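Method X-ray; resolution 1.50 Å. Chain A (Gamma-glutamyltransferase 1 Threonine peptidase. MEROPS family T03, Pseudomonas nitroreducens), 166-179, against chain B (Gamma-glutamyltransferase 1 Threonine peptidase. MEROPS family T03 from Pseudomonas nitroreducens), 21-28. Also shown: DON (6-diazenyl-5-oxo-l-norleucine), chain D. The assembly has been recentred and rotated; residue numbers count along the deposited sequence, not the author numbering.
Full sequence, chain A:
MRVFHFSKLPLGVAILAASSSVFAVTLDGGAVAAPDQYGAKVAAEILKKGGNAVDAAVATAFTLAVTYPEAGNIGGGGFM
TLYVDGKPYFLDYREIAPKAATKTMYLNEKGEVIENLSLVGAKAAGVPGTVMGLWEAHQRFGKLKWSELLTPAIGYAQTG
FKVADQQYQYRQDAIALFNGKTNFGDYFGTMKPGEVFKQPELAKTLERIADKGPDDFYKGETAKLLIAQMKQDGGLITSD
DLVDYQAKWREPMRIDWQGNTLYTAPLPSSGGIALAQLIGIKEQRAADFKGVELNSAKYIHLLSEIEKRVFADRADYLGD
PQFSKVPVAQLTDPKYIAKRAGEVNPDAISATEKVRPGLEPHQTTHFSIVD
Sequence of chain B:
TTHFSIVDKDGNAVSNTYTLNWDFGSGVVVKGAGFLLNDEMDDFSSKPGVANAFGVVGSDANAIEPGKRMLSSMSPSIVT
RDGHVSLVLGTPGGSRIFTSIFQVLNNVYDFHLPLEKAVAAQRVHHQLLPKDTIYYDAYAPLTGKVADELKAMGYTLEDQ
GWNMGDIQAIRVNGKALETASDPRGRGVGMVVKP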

# COMPACT_ATOMS: atom_id res chain seq x y z
N GLN A 166 -13.91 -1.33 -13.80
CA GLN A 166 -12.96 -2.16 -13.08
C GLN A 166 -13.38 -2.33 -11.63
O GLN A 166 -13.18 -3.39 -11.03
CB GLN A 166 -11.55 -1.54 -13.13
N GLN A 167 -14.00 -1.29 -11.06
CA GLN A 167 -14.49 -1.34 -9.69
C GLN A 167 -15.56 -2.40 -9.54
O GLN A 167 -15.59 -3.16 -8.56
CB GLN A 167 -15.05 0.05 -9.37
CG GLN A 167 -15.57 0.23 -7.99
CD GLN A 167 -15.91 1.67 -7.74
OE1 GLN A 167 -16.53 2.33 -8.58
NE2 GLN A 167 -15.41 2.21 -6.63
N TYR A 168 -16.47 -2.48 -10.52
CA TYR A 168 -17.49 -3.51 -10.49
C TYR A 168 -16.88 -4.90 -10.60
O TYR A 168 -17.33 -5.84 -9.93
CB TYR A 168 -18.49 -3.28 -11.61
CG TYR A 168 -19.60 -4.30 -11.67
CD1 TYR A 168 -20.58 -4.34 -10.68
CD2 TYR A 168 -19.65 -5.22 -12.68
CE1 TYR A 168 -21.61 -5.26 -10.75
CE2 TYR A 168 -20.69 -6.17 -12.74
CZ TYR A 168 -21.64 -6.16 -11.76
OH TYR A 168 -22.67 -7.08 -11.81
N GLN A 169 -15.86 -5.07 -11.45
CA GLN A 169 -15.19 -6.36 -11.52
C GLN A 169 -14.58 -6.77 -10.19
O GLN A 169 -14.66 -7.94 -9.80
CB GLN A 169 -14.15 -6.35 -12.64
CG GLN A 169 -14.76 -6.19 -14.02
CD GLN A 169 -15.78 -7.28 -14.35
OE1 GLN A 169 -15.55 -8.47 -14.08
NE2 GLN A 169 -16.91 -6.88 -14.90
N TYR A 170 -13.94 -5.84 -9.48
CA TYR A 170 -13.47 -6.16 -8.14
C TYR A 170 -14.61 -6.51 -7.21
O TYR A 170 -14.48 -7.41 -6.37
CB TYR A 170 -12.63 -5.02 -7.56
CG TYR A 170 -11.43 -4.72 -8.42
CD1 TYR A 170 -10.69 -5.75 -8.98
CD2 TYR A 170 -11.04 -3.42 -8.67
CE1 TYR A 170 -9.59 -5.49 -9.77
CE2 TYR A 170 -9.93 -3.15 -9.46
CZ TYR A 170 -9.21 -4.19 -10.01
OH TYR A 170 -8.11 -3.93 -10.79
N ARG A 171 -15.74 -5.81 -7.33
CA ARG A 171 -16.91 -6.15 -6.54
C ARG A 171 -17.34 -7.60 -6.77
O ARG A 171 -17.65 -8.32 -5.82
CB ARG A 171 -18.07 -5.19 -6.84
CG ARG A 171 -19.17 -5.21 -5.77
CD ARG A 171 -20.52 -4.82 -6.30
NE ARG A 171 -21.12 -5.88 -7.08
CZ ARG A 171 -22.42 -6.05 -7.28
NH1 ARG A 171 -23.28 -5.20 -6.73
NH2 ARG A 171 -22.87 -7.07 -7.99
N GLN A 172 -17.32 -8.05 -8.04
CA GLN A 172 -17.72 -9.42 -8.34
C GLN A 172 -16.76 -10.42 -7.73
O GLN A 172 -17.18 -11.47 -7.26
CB GLN A 172 -17.80 -9.61 -9.86
CG GLN A 172 -18.81 -8.70 -10.54
CD GLN A 172 -20.17 -8.80 -9.90
OE1 GLN A 172 -20.49 -8.05 -8.99
NE2 GLN A 172 -20.99 -9.73 -10.38
N ASP A 173 -15.46 -10.11 -7.77
CA ASP A 173 -14.47 -10.96 -7.13
C ASP A 173 -14.74 -11.06 -5.64
O ASP A 173 -14.66 -12.15 -5.05
CB ASP A 173 -13.07 -10.38 -7.35
CG ASP A 173 -12.64 -10.37 -8.80
OD1 ASP A 173 -13.10 -11.23 -9.58
OD2 ASP A 173 -11.84 -9.48 -9.16
N ALA A 174 -15.06 -9.93 -5.01
CA ALA A 174 -15.30 -9.94 -3.57
C ALA A 174 -16.55 -10.74 -3.25
O ALA A 174 -16.58 -11.51 -2.28
CB ALA A 174 -15.45 -8.51 -3.06
N ILE A 175 -17.60 -10.58 -4.05
CA ILE A 175 -18.83 -11.32 -3.82
C ILE A 175 -18.57 -12.82 -3.91
O ILE A 175 -19.12 -13.61 -3.13
CB ILE A 175 -19.91 -10.88 -4.82
CG1 ILE A 175 -20.46 -9.52 -4.39
CG2 ILE A 175 -21.03 -11.89 -4.85
CD1 ILE A 175 -21.18 -8.81 -5.51
N ALA A 176 -17.72 -13.24 -4.84
CA ALA A 176 -17.36 -14.65 -4.93
C ALA A 176 -16.69 -15.13 -3.65
O ALA A 176 -16.96 -16.23 -3.17
CB ALA A 176 -16.46 -14.88 -6.15
N LEU A 177 -15.81 -14.30 -3.09
CA LEU A 177 -15.12 -14.68 -1.86
C LEU A 177 -16.07 -14.66 -0.66
O LEU A 177 -16.03 -15.58 0.17
CB LEU A 177 -13.97 -13.71 -1.59
CG LEU A 177 -13.11 -13.99 -0.36
CD1 LEU A 177 -12.49 -15.38 -0.41
CD2 LEU A 177 -12.05 -12.92 -0.18
N PHE A 178 -16.92 -13.63 -0.55
CA PHE A 178 -17.77 -13.49 0.62
C PHE A 178 -18.89 -14.54 0.64
O PHE A 178 -19.38 -14.90 1.71
CB PHE A 178 -18.36 -12.08 0.71
CG PHE A 178 -17.34 -10.98 0.74
CD1 PHE A 178 -16.10 -11.19 1.32
CD2 PHE A 178 -17.63 -9.71 0.21
CE1 PHE A 178 -15.16 -10.16 1.34
CE2 PHE A 178 -16.71 -8.70 0.24
CZ PHE A 178 -15.49 -8.92 0.81
N ASN A 179 -19.29 -15.04 -0.53
CA ASN A 179 -20.24 -16.15 -0.61
C ASN A 179 -21.38 -16.09 0.40
O ASN A 179 -21.69 -17.09 1.04
CB ASN A 179 -19.51 -17.48 -0.36
O DON D . -0.33 -4.09 3.66
C DON D . -0.08 -4.91 2.63
OXT DON D . 1.08 -5.08 2.26
CA DON D . -1.36 -5.42 1.99
N DON D . -2.39 -5.66 2.97
CB DON D . -1.63 -4.36 0.89
C1E DON D . -2.96 -4.56 0.24
C1D DON D . -3.00 -3.67 -0.98
O1J DON D . -2.07 -2.90 -1.27
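Chain B 21-28: NWDFGSGV

Chain B lies alongside the helix of chain A as an irregular segment, folded by two overlapping tight turns rather than by any helix or strand. Its register is coarse but clear: the CA atoms of D23(B) and A174(A) lie 6.5 Å apart, and those of G27(B) and F178(A) 6.4 Å, so both chains run the same general way over this span. No hydrogen bond links the modelled atoms of the two stretches. Packing does the work, and 415 Å² is buried in total.

The segment opens at N21(B), which does not touch the helix and faces the ligand instead: its OD1 accepts a hydrogen bond from N of DON at 2.8 Å. W22(B), chi1 m, points toward the helix and its ring, only partly modelled, meets L177(A), with CD2 of W22(B) 4.3 Å from CD2 of L177(A).

W22(B) also starts a type II turn, closed by G25(B) N to W22(B) O at 2.9 Å. D23(B), at its second position, places OD2 over one face of the Y170(A) ring, 3.2 Å from CG of Y170(A). The carbonyl O of D23(B) rests 3.7 Å from CB of A174(A).

F24(B) takes positive phi (71°) and, with chi1 m, directs its ring at the helix, edge on to the backbone at Q167(A) and Y170(A), making it the most covered residue of the segment. Ring atom CE2 of F24(B) reaches N of R171(A) at 3.5 Å and C of Y170(A) at 3.8 Å, the latter near the ring plane, while CD2 of F24(B) packs 3.9 Å from CB of A174(A). The ring thus spans about two turns of helix, from Q167(A) to A174(A), touching backbone as well as side chains.

The second turn, type II', runs from F24(B) to G27(B) and closes with G27(B) N to F24(B) O at 3.2 Å. It borders the ring of F178(A) along one face and part of its edge: O of G25(B) stands at the ring edge, 3.4 Å from CE1 of F178(A). S26(B) turns its side chain away, and its OG accepts a bond from N of V28(B) at 3.1 Å.

G27(B) completes the fit. Its CA sits over the face of the F178(A) ring, 3.5 Å from the centroid, in a CH-pi contact. A CB here would point toward the ring and fall 2.9 Å from CD1 of F178(A), and the backbone angles alone already call for glycine. V28(B) then points away, and the contact ends.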

# COMPACT_ATOMS: atom_id res chain seq x y z
N ASN B 21 -6.91 -4.17 2.84
CA ASN B 21 -6.21 -5.40 2.48
C ASN B 21 -6.82 -5.92 1.17
O ASN B 21 -6.58 -5.34 0.10
CB ASN B 21 -6.12 -6.45 3.57
CG ASN B 21 -5.24 -7.61 3.15
OD1 ASN B 21 -4.42 -7.46 2.22
ND2 ASN B 21 -5.42 -8.76 3.77
N TRP B 22 -7.61 -6.98 1.21
CA TRP B 22 -8.25 -7.45 -0.02
C TRP B 22 -9.28 -6.41 -0.47
O TRP B 22 -9.68 -5.53 0.29
CB TRP B 22 -8.86 -8.85 0.17
CG TRP B 22 -7.83 -9.98 -0.01
CD1 TRP B 22 -6.48 -9.93 0.28
CD2 TRP B 22 -8.07 -11.30 -0.52
N ASP B 23 -9.70 -6.49 -1.74
CA ASP B 23 -10.68 -5.51 -2.22
C ASP B 23 -12.00 -5.70 -1.48
O ASP B 23 -12.56 -6.81 -1.42
CB ASP B 23 -10.88 -5.64 -3.72
CG ASP B 23 -9.76 -5.01 -4.54
OD1 ASP B 23 -8.89 -4.30 -3.99
OD2 ASP B 23 -9.74 -5.25 -5.76
N PHE B 24 -12.49 -4.60 -0.90
CA PHE B 24 -13.68 -4.55 -0.07
C PHE B 24 -13.47 -5.23 1.28
O PHE B 24 -14.44 -5.45 2.03
CB PHE B 24 -14.90 -5.08 -0.82
CG PHE B 24 -15.27 -4.27 -2.04
CD1 PHE B 24 -16.00 -3.09 -1.91
CD2 PHE B 24 -14.89 -4.68 -3.31
CE1 PHE B 24 -16.35 -2.35 -3.05
CE2 PHE B 24 -15.23 -3.94 -4.43
CZ PHE B 24 -15.98 -2.80 -4.29
N GLY B 25 -12.22 -5.52 1.63
CA GLY B 25 -11.89 -5.94 2.98
C GLY B 25 -12.56 -7.24 3.39
O GLY B 25 -12.63 -8.21 2.62
N SER B 26 -13.01 -7.27 4.65
CA SER B 26 -13.63 -8.44 5.23
C SER B 26 -15.04 -8.68 4.71
O SER B 26 -15.64 -9.72 5.02
CB SER B 26 -13.74 -8.24 6.75
OG SER B 26 -14.70 -7.20 7.02
N GLY B 27 -15.59 -7.73 3.96
CA GLY B 27 -16.97 -7.83 3.54
C GLY B 27 -17.98 -7.44 4.59
O GLY B 27 -19.18 -7.47 4.29
N VAL B 28 -17.55 -7.10 5.80
CA VAL B 28 -18.44 -6.69 6.87
C VAL B 28 -18.62 -5.18 6.82
O VAL B 28 -17.65 -4.42 6.93
CB VAL B 28 -17.85 -7.11 8.22
CG1 VAL B 28 -18.76 -6.67 9.36
CG2 VAL B 28 -17.63 -8.62 8.26